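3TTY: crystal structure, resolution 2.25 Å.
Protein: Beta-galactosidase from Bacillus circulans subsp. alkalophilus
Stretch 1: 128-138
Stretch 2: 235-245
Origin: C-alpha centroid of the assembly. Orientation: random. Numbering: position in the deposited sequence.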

# COMPACT_ATOMS: atom_id res chain seq x y z
N LEU A 128 28.49 6.42 -29.86
CA LEU A 128 29.41 6.16 -28.74
C LEU A 128 30.06 4.78 -28.83
O LEU A 128 31.28 4.64 -28.70
CB LEU A 128 28.72 6.35 -27.39
CG LEU A 128 29.56 6.11 -26.13
CD1 LEU A 128 30.89 6.89 -26.17
CD2 LEU A 128 28.76 6.44 -24.88
N ALA A 129 29.24 3.75 -29.04
CA ALA A 129 29.74 2.40 -29.18
C ALA A 129 30.69 2.31 -30.37
O ALA A 129 31.73 1.66 -30.31
CB ALA A 129 28.57 1.43 -29.35
N GLY A 130 30.34 2.98 -31.46
CA GLY A 130 31.19 3.02 -32.64
C GLY A 130 32.56 3.61 -32.36
O GLY A 130 33.58 3.01 -32.70
N LYS A 131 32.60 4.79 -31.76
CA LYS A 131 33.86 5.47 -31.49
C LYS A 131 34.74 4.69 -30.53
O LYS A 131 35.96 4.69 -30.68
CB LYS A 131 33.62 6.88 -30.94
CG LYS A 131 33.14 7.89 -31.99
CD LYS A 131 32.89 9.26 -31.37
CE LYS A 131 32.62 10.31 -32.43
NZ LYS A 131 33.79 10.49 -33.34
N LEU A 132 34.14 4.04 -29.54
CA LEU A 132 34.92 3.22 -28.61
C LEU A 132 35.59 2.05 -29.34
O LEU A 132 36.77 1.77 -29.13
CB LEU A 132 34.05 2.70 -27.46
CG LEU A 132 33.62 3.69 -26.38
CD1 LEU A 132 32.41 3.16 -25.63
CD2 LEU A 132 34.76 4.00 -25.41
N ALA A 133 34.83 1.35 -30.17
CA ALA A 133 35.36 0.17 -30.84
C ALA A 133 36.42 0.59 -31.85
O ALA A 133 37.46 -0.05 -31.98
CB ALA A 133 34.24 -0.65 -31.51
N GLU A 134 36.16 1.68 -32.55
CA GLU A 134 37.15 2.21 -33.48
C GLU A 134 38.44 2.58 -32.75
O GLU A 134 39.54 2.22 -33.18
CB GLU A 134 36.59 3.41 -34.24
CG GLU A 134 37.65 4.19 -35.03
CD GLU A 134 37.06 5.39 -35.77
OE1 GLU A 134 37.34 5.53 -36.98
OE2 GLU A 134 36.34 6.20 -35.13
N ARG A 135 38.32 3.32 -31.66
CA ARG A 135 39.50 3.80 -30.95
C ARG A 135 40.34 2.63 -30.42
O ARG A 135 41.57 2.68 -30.45
CB ARG A 135 39.14 4.73 -29.80
CG ARG A 135 40.34 5.38 -29.13
CD ARG A 135 39.91 6.34 -28.03
NE ARG A 135 41.01 7.13 -27.50
CZ ARG A 135 41.40 8.29 -28.02
NH1 ARG A 135 40.78 8.79 -29.08
NH2 ARG A 135 42.41 8.96 -27.48
N TYR A 136 39.68 1.59 -29.94
CA TYR A 136 40.40 0.49 -29.31
C TYR A 136 40.41 -0.78 -30.14
O TYR A 136 40.64 -1.86 -29.60
CB TYR A 136 39.82 0.21 -27.91
CG TYR A 136 39.84 1.43 -27.01
CD1 TYR A 136 41.03 2.06 -26.69
CD2 TYR A 136 38.67 1.96 -26.49
CE1 TYR A 136 41.07 3.18 -25.88
CE2 TYR A 136 38.69 3.09 -25.67
CZ TYR A 136 39.89 3.69 -25.37
OH TYR A 136 39.94 4.80 -24.57
N LYS A 137 40.18 -0.65 -31.44
CA LYS A 137 40.01 -1.80 -32.33
C LYS A 137 41.23 -2.72 -32.36
O LYS A 137 41.12 -3.90 -32.69
CB LYS A 137 39.70 -1.35 -33.76
CG LYS A 137 40.82 -0.57 -34.43
CD LYS A 137 40.42 -0.15 -35.83
CE LYS A 137 41.49 0.72 -36.48
NZ LYS A 137 42.65 -0.07 -36.99
N ASP A 138 42.39 -2.18 -32.01
CA ASP A 138 43.61 -2.97 -32.06
C ASP A 138 44.17 -3.25 -30.69
O ASP A 138 45.29 -3.74 -30.56
CB ASP A 138 44.67 -2.26 -32.92
CG ASP A 138 44.26 -2.20 -34.38
OD1 ASP A 138 44.48 -1.14 -35.01
OD2 ASP A 138 43.70 -3.20 -34.88
N MET A 235 21.59 -2.95 -32.12
CA MET A 235 22.12 -1.78 -32.77
C MET A 235 23.57 -1.50 -32.33
O MET A 235 24.41 -1.19 -33.17
CB MET A 235 21.23 -0.56 -32.50
CG MET A 235 21.81 0.75 -33.02
SD MET A 235 21.00 2.20 -32.28
CE MET A 235 21.74 2.22 -30.64
N GLU A 236 23.85 -1.62 -31.04
CA GLU A 236 25.21 -1.36 -30.54
C GLU A 236 26.14 -2.52 -30.88
O GLU A 236 27.27 -2.32 -31.33
CB GLU A 236 25.22 -1.09 -29.02
CG GLU A 236 24.64 0.27 -28.62
CD GLU A 236 24.94 0.62 -27.15
OE1 GLU A 236 26.07 0.38 -26.68
OE2 GLU A 236 24.04 1.15 -26.47
N ARG A 237 25.65 -3.73 -30.67
CA ARG A 237 26.38 -4.93 -31.01
C ARG A 237 26.92 -4.81 -32.43
O ARG A 237 28.09 -5.05 -32.67
CB ARG A 237 25.48 -6.16 -30.86
CG ARG A 237 26.07 -7.47 -31.37
CD ARG A 237 24.98 -8.49 -31.64
NE ARG A 237 24.27 -8.18 -32.88
CZ ARG A 237 23.15 -8.77 -33.27
NH1 ARG A 237 22.59 -9.71 -32.53
NH2 ARG A 237 22.58 -8.42 -34.42
N ASP A 238 26.06 -4.42 -33.38
CA ASP A 238 26.45 -4.34 -34.79
C ASP A 238 27.54 -3.30 -35.05
O ASP A 238 28.47 -3.54 -35.82
CB ASP A 238 25.25 -4.09 -35.69
CG ASP A 238 24.28 -5.29 -35.75
OD1 ASP A 238 24.67 -6.42 -35.34
OD2 ASP A 238 23.14 -5.11 -36.22
N GLU A 239 27.43 -2.15 -34.40
CA GLU A 239 28.43 -1.10 -34.57
C GLU A 239 29.77 -1.55 -33.98
O GLU A 239 30.82 -1.28 -34.54
CB GLU A 239 27.94 0.22 -33.95
CG GLU A 239 28.81 1.44 -34.21
CD GLU A 239 28.90 1.83 -35.69
OE1 GLU A 239 28.21 1.21 -36.54
OE2 GLU A 239 29.67 2.76 -36.01
N LEU A 240 29.72 -2.27 -32.87
CA LEU A 240 30.92 -2.83 -32.25
C LEU A 240 31.61 -3.85 -33.15
O LEU A 240 32.82 -3.77 -33.38
CB LEU A 240 30.57 -3.50 -30.91
CG LEU A 240 30.11 -2.58 -29.78
CD1 LEU A 240 29.72 -3.38 -28.55
CD2 LEU A 240 31.19 -1.56 -29.44
N LYS A 241 30.84 -4.80 -33.65
CA LYS A 241 31.38 -5.85 -34.51
C LYS A 241 31.93 -5.31 -35.83
O LYS A 241 32.85 -5.90 -36.41
CB LYS A 241 30.33 -6.94 -34.75
CG LYS A 241 30.13 -7.87 -33.55
CD LYS A 241 28.98 -8.83 -33.81
CE LYS A 241 28.90 -9.91 -32.73
NZ LYS A 241 30.22 -10.58 -32.48
N ARG A 242 31.39 -4.20 -36.31
CA ARG A 242 31.91 -3.54 -37.51
C ARG A 242 33.42 -3.22 -37.36
O ARG A 242 34.18 -3.32 -38.33
CB ARG A 242 31.14 -2.25 -37.77
CG ARG A 242 30.87 -1.97 -39.24
CD ARG A 242 29.90 -0.80 -39.41
NE ARG A 242 30.45 0.46 -38.90
CZ ARG A 242 31.06 1.37 -39.64
NH1 ARG A 242 31.20 1.18 -40.95
NH2 ARG A 242 31.53 2.48 -39.09
N TRP A 243 33.82 -2.84 -36.16
CA TRP A 243 35.20 -2.44 -35.90
C TRP A 243 36.01 -3.55 -35.25
O TRP A 243 37.21 -3.66 -35.48
CB TRP A 243 35.23 -1.20 -35.01
CG TRP A 243 34.78 0.04 -35.71
CD1 TRP A 243 33.58 0.65 -35.59
CD2 TRP A 243 35.54 0.82 -36.64
NE1 TRP A 243 33.53 1.76 -36.39
CE2 TRP A 243 34.73 1.89 -37.04
CE3 TRP A 243 36.83 0.71 -37.17
CZ2 TRP A 243 35.16 2.86 -37.95
CZ3 TRP A 243 37.26 1.66 -38.06
CH2 TRP A 243 36.43 2.73 -38.44
N THR A 244 35.37 -4.38 -34.43
CA THR A 244 36.09 -5.47 -33.80
C THR A 244 35.29 -6.77 -33.89
O THR A 244 34.74 -7.24 -32.89
CB THR A 244 36.41 -5.16 -32.33
OG1 THR A 244 35.19 -4.96 -31.61
CG2 THR A 244 37.25 -3.90 -32.24
N PRO A 245 35.26 -7.37 -35.09
CA PRO A 245 34.43 -8.55 -35.37
C PRO A 245 34.79 -9.80 -34.56
O PRO A 245 33.96 -10.70 -34.46
CB PRO A 245 34.67 -8.80 -36.87
CG PRO A 245 35.94 -8.06 -37.19
CD PRO A 245 35.97 -6.88 -36.28

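This is a close, nearly parallel packing of two helices, held by van der Waals contact and one CH-pi interaction, with no hydrogen bond or salt bridge between the stretches. The helix axes run at 23° to each other and approach to 8.2 Å. Small residues on the first helix allow this spacing. Ala129, Gly130 and Ala133 lie against the second helix, and the CA atoms of Gly130 and Glu239 are 5.3 Å apart.

Gly130 is the tightest point. Its CA lies 3.3 Å from Glu239 CG. A CB built in ideal geometry on Gly130 would sit 2.6 Å from Glu239 OE2, which is a clash. The absence of a side chain therefore leaves room for the Glu239 carboxylate. That carboxylate also forms a salt bridge within its own helix, where Arg242 NE makes a weak hydrogen bond to Glu239 OE1 at 3.3 Å.

Leu240 packs against both alanines. Its CD2 is 4.0 Å from Ala129 CB and 3.8 Å from Ala133 CB. The same CD2 lies 3.4 Å from Ala129 O. That carbonyl is the acceptor for Ala133 N at 3.1 Å, so its hydrogen-bonding role stays within the helix. Near Ala129, Glu236 OE1 comes within 3.8 Å of Ala129 CB, but its hydrogen bonding is made elsewhere in the structure.

Trp243 has the largest area covered by the opposing stretch, 110 Å². Its CA-to-CB bond points toward the first stretch, and its CB meets Ala133 CB at 3.7 Å. Glu134 CB lies over one face of the indole. It is 3.7 Å from the centroid of the six-membered ring and only 15° off the ring normal, the geometry of a CH-pi contact. The Glu134 side chain extends across the ring, bringing its OE1 to 3.3 Å from Trp243 CH2. Lys137 also borders the ring, with its CD 3.9 Å from Trp243 CE3. The end of Lys137 leads away from the second stretch, and its NZ forms a salt bridge with Asp138 OD1 at 2.9 Å.

Thr244 extends the contact past the helix. Its CG2 lies 3.5 Å from Lys137 CA and 3.8 Å from Lys137 CB. Its hydroxyl turns back to its own stretch, where Thr244 OG1 donates to Leu240 O at 3.2 Å. The methyl thus faces Lys137 while the hydroxyl is satisfied.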